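Local atomic coordinates of protein argonaute (Methanocaldococcus jannaschii, PDB entry 5G5S), a protein that uses short single-stranded DNA guides to bind and cleave complementary DNA targets, and may defend the cell against invading genetic elements. Residues L568-G573 with I597-N602; G622-H627 with V636-W641. All blocks are in the same frame, centred on the assembly; numbering follows the deposited sequence.

Interaction 1: residues L568-G573 with I597-N602; sequences LFLRDG and ISIRKN
Leu570 and Ile597 pair across two parallel strands of the RNase H-like PIWI domain, the outer members of a beta-alpha-beta unit whose connecting helix is 577-590. Their side chains lie side by side on one face of the sheet, where Leu570 CD1 settles 3.7 Å from Ile597 CG2. Ile599, two residues on, meets Leu570 from the same side: CG1 stands beside its own backbone N (chi1 -67°), the chain runs on extended (chi2 165°), and CD1 presses against Leu570 CG at 3.5 Å, tighter than usual carbon contact. The two neighbouring methyls form one ridge, against which the branched end of Leu570 leans; Ile599 also packs on Val636 and Leu638 of the neighbouring strand 636-645. The opposite face carries Arg571 and Ser598, with Ser598 and Arg600 resting on Phe574. Between the faces run the strand bonds: Ile597 N to Phe569 O, a weak one from Arg571 N to Ile597 O, and the short Ile599 N to Arg571 O at 2.8 Å. Beyond these, the first strand gives way to loop at Asp572, an active-site and manganese-binding residue by similarity. Its chi1 (-158°) turns CG toward the second strand, where OD2 lies 3.1 Å from Ile599 O, two acceptors with no bond between them. The side chains of Arg600 and Lys601 each cross it at about a right angle. Asp572 OD1 sits over the centre of one guanidinium face of Arg600, 3.9 Å above the plane, an approach of opposite charges in which no N-H points at the oxygen, while Gly573 CA fits against the edge of the same group. Lys601 makes the salt bridge: its NZ reaches Asp572 OD2 at 2.8 Å from above the carboxylate plane.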
ATOM      1  N   LEU A 568       0.200 -19.184  -3.065  1.00 54.23           N
ATOM      2  CA  LEU A 568      -0.820 -18.151  -3.134  1.00 52.11           C
ATOM      3  C   LEU A 568      -0.124 -16.808  -3.351  1.00 53.75           C
ATOM      4  O   LEU A 568       0.738 -16.446  -2.556  1.00 52.04           O
ATOM      5  CB  LEU A 568      -1.685 -18.139  -1.845  1.00 51.30           C
ATOM      6  CG  LEU A 568      -2.680 -16.964  -1.673  1.00 53.99           C
ATOM      7  CD1 LEU A 568      -3.801 -17.024  -2.691  1.00 53.67           C
ATOM      8  CD2 LEU A 568      -3.230 -16.883  -0.256  1.00 53.32           C
ATOM      9  N   PHE A 569      -0.475 -16.094  -4.441  1.00 50.87           N
ATOM     10  CA  PHE A 569       0.055 -14.758  -4.743  1.00 50.44           C
ATOM     11  C   PHE A 569      -0.949 -13.679  -4.368  1.00 54.08           C
ATOM     12  O   PHE A 569      -2.141 -13.781  -4.663  1.00 52.92           O
ATOM     13  CB  PHE A 569       0.456 -14.583  -6.211  1.00 52.38           C
ATOM     14  CG  PHE A 569       1.732 -15.289  -6.597  1.00 53.70           C
ATOM     15  CD1 PHE A 569       1.704 -16.591  -7.091  1.00 55.57           C
ATOM     16  CD2 PHE A 569       2.957 -14.632  -6.529  1.00 54.23           C
ATOM     17  CE1 PHE A 569       2.881 -17.228  -7.477  1.00 56.78           C
ATOM     18  CE2 PHE A 569       4.134 -15.276  -6.908  1.00 56.29           C
ATOM     19  CZ  PHE A 569       4.092 -16.575  -7.357  1.00 54.66           C
ATOM     20  N   LEU A 570      -0.442 -12.641  -3.723  1.00 51.01           N
ATOM     21  CA  LEU A 570      -1.211 -11.491  -3.281  1.00 51.65           C
ATOM     22  C   LEU A 570      -0.719 -10.289  -4.077  1.00 58.29           C
ATOM     23  O   LEU A 570       0.486  -9.986  -4.086  1.00 56.51           O
ATOM     24  CB  LEU A 570      -0.946 -11.281  -1.782  1.00 52.12           C
ATOM     25  CG  LEU A 570      -1.814 -11.956  -0.711  1.00 56.41           C
ATOM     26  CD1 LEU A 570      -2.348 -13.305  -1.107  1.00 54.95           C
ATOM     27  CD2 LEU A 570      -1.099 -12.005   0.607  1.00 62.10           C
ATOM     28  N   ARG A 571      -1.638  -9.638  -4.800  1.00 58.02           N
ATOM     29  CA  ARG A 571      -1.291  -8.451  -5.574  1.00 58.79           C
ATOM     30  C   ARG A 571      -2.383  -7.382  -5.550  1.00 63.11           C
ATOM     31  O   ARG A 571      -3.554  -7.692  -5.349  1.00 61.67           O
ATOM     32  CB  ARG A 571      -0.793  -8.786  -7.005  1.00 59.34           C
ATOM     33  CG  ARG A 571      -1.684  -9.711  -7.833  1.00 73.49           C
ATOM     34  CD  ARG A 571      -1.054 -10.059  -9.181  1.00 86.66           C
ATOM     35  NE  ARG A 571      -1.367  -9.068 -10.214  1.00105.81           N
ATOM     36  CZ  ARG A 571      -0.856  -9.060 -11.445  1.00127.71           C
ATOM     37  NH1 ARG A 571       0.016  -9.989 -11.818  1.00109.65           N
ATOM     38  NH2 ARG A 571      -1.205  -8.115 -12.308  1.00125.96           N
ATOM     39  N   ASP A 572      -1.973  -6.119  -5.679  1.00 63.20           N
ATOM     40  CA  ASP A 572      -2.859  -4.963  -5.779  1.00 66.66           C
ATOM     41  C   ASP A 572      -2.899  -4.712  -7.264  1.00 73.59           C
ATOM     42  O   ASP A 572      -2.196  -3.827  -7.762  1.00 77.56           O
ATOM     43  CB  ASP A 572      -2.287  -3.744  -5.036  1.00 70.21           C
ATOM     44  CG  ASP A 572      -3.319  -2.702  -4.651  1.00 93.81           C
ATOM     45  OD1 ASP A 572      -4.040  -2.213  -5.553  1.00 98.86           O
ATOM     46  OD2 ASP A 572      -3.397  -2.361  -3.449  1.00102.53           O
ATOM     47  N   GLY A 573      -3.618  -5.573  -7.967  1.00 67.40           N
ATOM     48  CA  GLY A 573      -3.732  -5.520  -9.414  1.00 68.21           C
ATOM     49  C   GLY A 573      -4.461  -6.706 -10.005  1.00 71.43           C
ATOM     50  O   GLY A 573      -4.589  -7.754  -9.363  1.00 68.75           O
ATOM     51  N   ILE A 597      -5.105 -13.716  -5.733  1.00 56.53           N
ATOM     52  CA  ILE A 597      -6.208 -12.927  -5.228  1.00 54.10           C
ATOM     53  C   ILE A 597      -5.773 -11.457  -5.307  1.00 54.99           C
ATOM     54  O   ILE A 597      -4.600 -11.142  -5.090  1.00 54.16           O
ATOM     55  CB  ILE A 597      -6.690 -13.398  -3.825  1.00 56.34           C
ATOM     56  CG1 ILE A 597      -8.146 -12.895  -3.536  1.00 55.91           C
ATOM     57  CG2 ILE A 597      -5.675 -13.034  -2.717  1.00 56.97           C
ATOM     58  CD1 ILE A 597      -8.924 -13.521  -2.336  1.00 54.13           C
ATOM     59  N   SER A 598      -6.706 -10.580  -5.666  0.50 52.15           N
ATOM     60  CA  SER A 598      -6.458  -9.148  -5.766  0.50 51.73           C
ATOM     61  C   SER A 598      -6.831  -8.487  -4.439  0.50 56.21           C
ATOM     62  O   SER A 598      -7.916  -8.724  -3.908  0.50 56.49           O
ATOM     63  CB  SER A 598      -7.236  -8.549  -6.935  0.50 55.85           C
ATOM     64  OG  SER A 598      -7.207  -7.132  -6.922  0.50 68.07           O
ATOM     65  N   ILE A 599      -5.897  -7.722  -3.870  1.00 53.97           N
ATOM     66  CA  ILE A 599      -6.098  -7.024  -2.604  1.00 54.52           C
ATOM     67  C   ILE A 599      -5.954  -5.548  -2.905  1.00 59.97           C
ATOM     68  O   ILE A 599      -4.877  -5.098  -3.273  1.00 58.92           O
ATOM     69  CB  ILE A 599      -5.146  -7.561  -1.497  1.00 57.96           C
ATOM     70  CG1 ILE A 599      -5.525  -9.031  -1.149  1.00 58.62           C
ATOM     71  CG2 ILE A 599      -5.161  -6.645  -0.234  1.00 57.12           C
ATOM     72  CD1 ILE A 599      -4.528  -9.774  -0.402  1.00 66.10           C
ATOM     73  N   ARG A 600      -7.070  -4.816  -2.838  1.00 58.82           N
ATOM     74  CA  ARG A 600      -7.089  -3.392  -3.142  1.00 58.86           C
ATOM     75  C   ARG A 600      -7.385  -2.518  -1.922  1.00 62.81           C
ATOM     76  O   ARG A 600      -8.501  -2.510  -1.390  1.00 62.32           O
ATOM     77  CB  ARG A 600      -8.003  -3.096  -4.340  1.00 58.74           C
ATOM     78  CG  ARG A 600      -7.527  -3.811  -5.607  1.00 66.92           C
ATOM     79  CD  ARG A 600      -8.276  -3.382  -6.839  1.00 80.68           C
ATOM     80  NE  ARG A 600      -7.722  -2.173  -7.451  1.00 98.19           N
ATOM     81  CZ  ARG A 600      -6.764  -2.165  -8.373  1.00116.34           C
ATOM     82  NH1 ARG A 600      -6.222  -3.303  -8.787  1.00106.74           N
ATOM     83  NH2 ARG A 600      -6.333  -1.019  -8.878  1.00106.75           N
ATOM     84  N   LYS A 601      -6.345  -1.805  -1.466  1.00 59.72           N
ATOM     85  CA  LYS A 601      -6.404  -0.880  -0.332  1.00 60.73           C
ATOM     86  C   LYS A 601      -7.180   0.391  -0.731  1.00 63.96           C
ATOM     87  O   LYS A 601      -7.845   0.998   0.097  1.00 65.21           O
ATOM     88  CB  LYS A 601      -4.973  -0.549   0.193  1.00 63.73           C
ATOM     89  CG  LYS A 601      -4.026   0.049  -0.859  1.00 72.72           C
ATOM     90  CD  LYS A 601      -2.609   0.241  -0.323  1.00 80.49           C
ATOM     91  CE  LYS A 601      -1.577   0.273  -1.433  1.00 86.41           C
ATOM     92  NZ  LYS A 601      -1.332  -1.078  -2.019  1.00 87.96           N
ATOM     93  N   ASN A 602      -7.114   0.755  -2.012  1.00 59.94           N
ATOM     94  CA  ASN A 602      -7.779   1.922  -2.575  1.00 59.64           C
ATOM     95  C   ASN A 602      -8.987   1.411  -3.310  1.00 58.41           C
ATOM     96  O   ASN A 602      -8.847   0.710  -4.302  1.00 56.97           O
ATOM     97  CB  ASN A 602      -6.818   2.701  -3.512  1.00 64.19           C
ATOM     98  CG  ASN A 602      -5.522   3.136  -2.850  1.00 94.86           C
ATOM     99  OD1 ASN A 602      -5.505   3.694  -1.741  1.00 86.01           O
ATOM    100  ND2 ASN A 602      -4.402   2.893  -3.524  1.00 91.43           N
TER

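Interaction 2: residues G622-H627 with V636-W641; sequences GIFLPH and VKLSTW
Phe624 and Val636 form a hydrogen-bonded pair in an antiparallel beta hairpin of the PIWI domain, and their side chains lie side by side, pointing the same way. Phe624 begins with CB 3.3 Å from Val636 O, the carbonyl that also accepts the Phe624 backbone N-H. CG stands anti to the backbone N (chi1 -169°), on the sheet face that also carries Val636 and Leu638. One ortho carbon, CD2, then comes 3.9 Å from Val636 CB, which lies near the ring plane, so the valine meets an edge. The other, CD1, reaches Leu638 CD1 at 4.0 Å, with the leucine side chain crossing the phenylalanine obliquely. The ring also meets that of Phe309, the planes at about 45°. At Gly622 no side chain intervenes, and the strands draw in to a CA-CA separation of 4.4 Å from Leu638, whose CB comes within 3.9 Å of Gly622 CA. Helix 656-666 packs on Leu638 through Met659 and Leu662. Past the strand, the chain runs through Pro626 to His627, where the region binding the 5'-phosphorylated guide end begins. Reciprocal backbone bonds close both pairs, the straightest from Val636 N to Phe624 O at 177°.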
ATOM      1  N   GLY A 622     -14.973  -9.193  -1.638  1.00 58.44           N
ATOM      2  CA  GLY A 622     -14.745  -9.335  -0.215  1.00 57.45           C
ATOM      3  C   GLY A 622     -14.535  -7.958   0.373  1.00 61.59           C
ATOM      4  O   GLY A 622     -13.784  -7.153  -0.182  1.00 60.13           O
ATOM      5  N   ILE A 623     -15.269  -7.642   1.438  1.00 59.86           N
ATOM      6  CA  ILE A 623     -15.159  -6.370   2.151  1.00 59.74           C
ATOM      7  C   ILE A 623     -14.511  -6.724   3.493  1.00 64.72           C
ATOM      8  O   ILE A 623     -15.131  -7.341   4.358  1.00 62.71           O
ATOM      9  CB  ILE A 623     -16.501  -5.593   2.271  1.00 62.69           C
ATOM     10  CG1 ILE A 623     -17.157  -5.372   0.885  1.00 61.91           C
ATOM     11  CG2 ILE A 623     -16.291  -4.258   3.014  1.00 62.29           C
ATOM     12  CD1 ILE A 623     -18.607  -4.821   0.975  1.00 69.94           C
ATOM     13  N   PHE A 624     -13.237  -6.351   3.612  1.00 63.49           N
ATOM     14  CA  PHE A 624     -12.308  -6.668   4.685  1.00 63.77           C
ATOM     15  C   PHE A 624     -12.025  -5.438   5.573  1.00 67.19           C
ATOM     16  O   PHE A 624     -11.517  -4.429   5.086  1.00 64.89           O
ATOM     17  CB  PHE A 624     -11.039  -7.211   3.983  1.00 65.34           C
ATOM     18  CG  PHE A 624      -9.952  -7.873   4.792  1.00 68.23           C
ATOM     19  CD1 PHE A 624     -10.103  -9.176   5.252  1.00 72.32           C
ATOM     20  CD2 PHE A 624      -8.733  -7.234   5.003  1.00 69.64           C
ATOM     21  CE1 PHE A 624      -9.083  -9.797   5.980  1.00 73.56           C
ATOM     22  CE2 PHE A 624      -7.715  -7.858   5.726  1.00 72.64           C
ATOM     23  CZ  PHE A 624      -7.903  -9.126   6.225  1.00 71.45           C
ATOM     24  N   LEU A 625     -12.395  -5.515   6.875  1.00 65.71           N
ATOM     25  CA  LEU A 625     -12.171  -4.433   7.838  1.00 66.49           C
ATOM     26  C   LEU A 625     -11.440  -5.011   9.088  1.00 72.10           C
ATOM     27  O   LEU A 625     -12.078  -5.350  10.101  1.00 72.50           O
ATOM     28  CB  LEU A 625     -13.497  -3.722   8.163  1.00 67.61           C
ATOM     29  CG  LEU A 625     -13.423  -2.350   8.843  1.00 72.85           C
ATOM     30  CD1 LEU A 625     -12.756  -1.302   7.944  1.00 71.73           C
ATOM     31  CD2 LEU A 625     -14.813  -1.870   9.241  1.00 75.28           C
ATOM     32  N   PRO A 626     -10.089  -5.181   8.997  1.00 68.42           N
ATOM     33  CA  PRO A 626      -9.373  -5.889  10.069  1.00 69.29           C
ATOM     34  C   PRO A 626      -9.023  -5.169  11.365  1.00 76.12           C
ATOM     35  O   PRO A 626      -9.209  -5.729  12.437  1.00 76.49           O
ATOM     36  CB  PRO A 626      -8.113  -6.414   9.361  1.00 69.34           C
ATOM     37  CG  PRO A 626      -7.837  -5.399   8.297  1.00 71.81           C
ATOM     38  CD  PRO A 626      -9.188  -4.889   7.853  1.00 67.74           C
ATOM     39  N   HIS A 627      -8.442  -3.984  11.260  1.00 76.01           N
ATOM     40  CA  HIS A 627      -7.842  -3.252  12.367  1.00 79.15           C
ATOM     41  C   HIS A 627      -8.665  -2.148  13.009  1.00 84.74           C
ATOM     42  O   HIS A 627      -9.463  -1.487  12.344  1.00 83.40           O
ATOM     43  CB  HIS A 627      -6.489  -2.687  11.875  1.00 80.01           C
ATOM     44  CG  HIS A 627      -6.620  -1.681  10.765  1.00 82.49           C
ATOM     45  ND1 HIS A 627      -7.622  -1.781   9.805  1.00 83.18           N
ATOM     46  CD2 HIS A 627      -5.882  -0.574  10.512  1.00 84.53           C
ATOM     47  CE1 HIS A 627      -7.474  -0.725   9.021  1.00 82.38           C
ATOM     48  NE2 HIS A 627      -6.439   0.032   9.406  1.00 83.21           N
ATOM     49  N   VAL A 636     -10.792  -2.801   2.978  1.00 56.92           N
ATOM     50  CA  VAL A 636      -9.932  -3.375   1.950  1.00 55.19           C
ATOM     51  C   VAL A 636     -10.838  -4.237   1.069  1.00 56.79           C
ATOM     52  O   VAL A 636     -11.648  -5.009   1.588  1.00 55.42           O
ATOM     53  CB  VAL A 636      -8.773  -4.213   2.573  1.00 57.83           C
ATOM     54  CG1 VAL A 636      -7.888  -4.817   1.492  1.00 55.76           C
ATOM     55  CG2 VAL A 636      -7.940  -3.382   3.551  1.00 57.98           C
ATOM     56  N   LYS A 637     -10.712  -4.094  -0.257  1.00 52.95           N
ATOM     57  CA  LYS A 637     -11.484  -4.898  -1.200  1.00 52.25           C
ATOM     58  C   LYS A 637     -10.680  -6.124  -1.645  1.00 56.30           C
ATOM     59  O   LYS A 637      -9.512  -6.002  -2.012  1.00 55.02           O
ATOM     60  CB  LYS A 637     -11.909  -4.069  -2.413  1.00 54.01           C
ATOM     61  CG  LYS A 637     -12.901  -4.788  -3.325  1.00 65.50           C
ATOM     62  CD  LYS A 637     -13.299  -3.953  -4.538  1.00 71.80           C
ATOM     63  CE  LYS A 637     -12.219  -3.856  -5.586  1.00 72.00           C
ATOM     64  NZ  LYS A 637     -12.711  -3.144  -6.793  1.00 86.29           N
ATOM     65  N   LEU A 638     -11.322  -7.304  -1.588  1.00 54.57           N
ATOM     66  CA  LEU A 638     -10.774  -8.591  -2.029  1.00 53.85           C
ATOM     67  C   LEU A 638     -11.536  -8.984  -3.293  1.00 60.13           C
ATOM     68  O   LEU A 638     -12.756  -8.895  -3.325  1.00 60.07           O
ATOM     69  CB  LEU A 638     -10.887  -9.672  -0.944  1.00 53.48           C
ATOM     70  CG  LEU A 638     -10.462  -9.259   0.466  1.00 57.49           C
ATOM     71  CD1 LEU A 638     -10.730 -10.367   1.452  1.00 57.78           C
ATOM     72  CD2 LEU A 638      -8.988  -8.830   0.521  1.00 56.73           C
ATOM     73  N   SER A 639     -10.815  -9.316  -4.363  1.00 59.19           N
ATOM     74  CA  SER A 639     -11.451  -9.593  -5.645  1.00 60.33           C
ATOM     75  C   SER A 639     -10.701 -10.660  -6.418  1.00 63.57           C
ATOM     76  O   SER A 639      -9.493 -10.836  -6.234  1.00 62.61           O
ATOM     77  CB  SER A 639     -11.480  -8.304  -6.467  1.00 64.90           C
ATOM     78  OG  SER A 639     -12.117  -8.473  -7.720  1.00 80.83           O
ATOM     79  N   THR A 640     -11.418 -11.295  -7.361  1.00 60.79           N
ATOM     80  CA  THR A 640     -10.946 -12.270  -8.350  1.00 60.30           C
ATOM     81  C   THR A 640      -9.901 -13.264  -7.859  1.00 61.49           C
ATOM     82  O   THR A 640      -8.729 -13.195  -8.212  1.00 59.70           O
ATOM     83  CB  THR A 640     -10.716 -11.635  -9.748  1.00 68.54           C
ATOM     84  OG1 THR A 640      -9.818 -12.422 -10.543  1.00 74.44           O
ATOM     85  CG2 THR A 640     -10.220 -10.236  -9.686  1.00 60.55           C
ATOM     86  N   TRP A 641     -10.357 -14.179  -7.015  1.00 57.55           N
ATOM     87  CA  TRP A 641      -9.551 -15.257  -6.490  1.00 55.83           C
ATOM     88  C   TRP A 641      -9.565 -16.336  -7.579  1.00 60.19           C
ATOM     89  O   TRP A 641     -10.631 -16.855  -7.941  1.00 61.51           O
ATOM     90  CB  TRP A 641     -10.159 -15.737  -5.168  1.00 54.09           C
ATOM     91  CG  TRP A 641      -9.374 -16.779  -4.423  1.00 54.38           C
ATOM     92  CD1 TRP A 641      -8.057 -17.119  -4.599  1.00 56.63           C
ATOM     93  CD2 TRP A 641      -9.868 -17.607  -3.363  1.00 54.20           C
ATOM     94  NE1 TRP A 641      -7.690 -18.076  -3.681  1.00 56.33           N
ATOM     95  CE2 TRP A 641      -8.793 -18.412  -2.922  1.00 57.94           C
ATOM     96  CE3 TRP A 641     -11.124 -17.757  -2.750  1.00 55.53           C
ATOM     97  CZ2 TRP A 641      -8.952 -19.393  -1.934  1.00 57.06           C
ATOM     98  CZ3 TRP A 641     -11.269 -18.704  -1.749  1.00 57.37           C
ATOM     99  CH2 TRP A 641     -10.187 -19.497  -1.340  1.00 57.97           C
TER

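In the fold
Interactions 1 and 2 follow one another along the chain, interaction 1 closing before interaction 2 opens, and their centres lie about 9 Å apart in one mixed sheet of the PIWI domain. Strands 593-600 and 636-645 join them as antiparallel neighbours: Arg600 N lies 2.8 Å from Lys637 O and Ser598 N 2.9 Å from Ser639 O, both probable hydrogen bonds. Strand order is therefore 566-571, 593-600, 636-645, 621-625. Interaction 1 holds Asp572 of the predicted catalytic site, with Lys601 also near Asp506 and Asp690, whereas 622-627 leads into the guide 5'-end region. One sheet therefore carries, near two of its strand ends, the probable cleavage site and the start of the region that binds the guide 5' end.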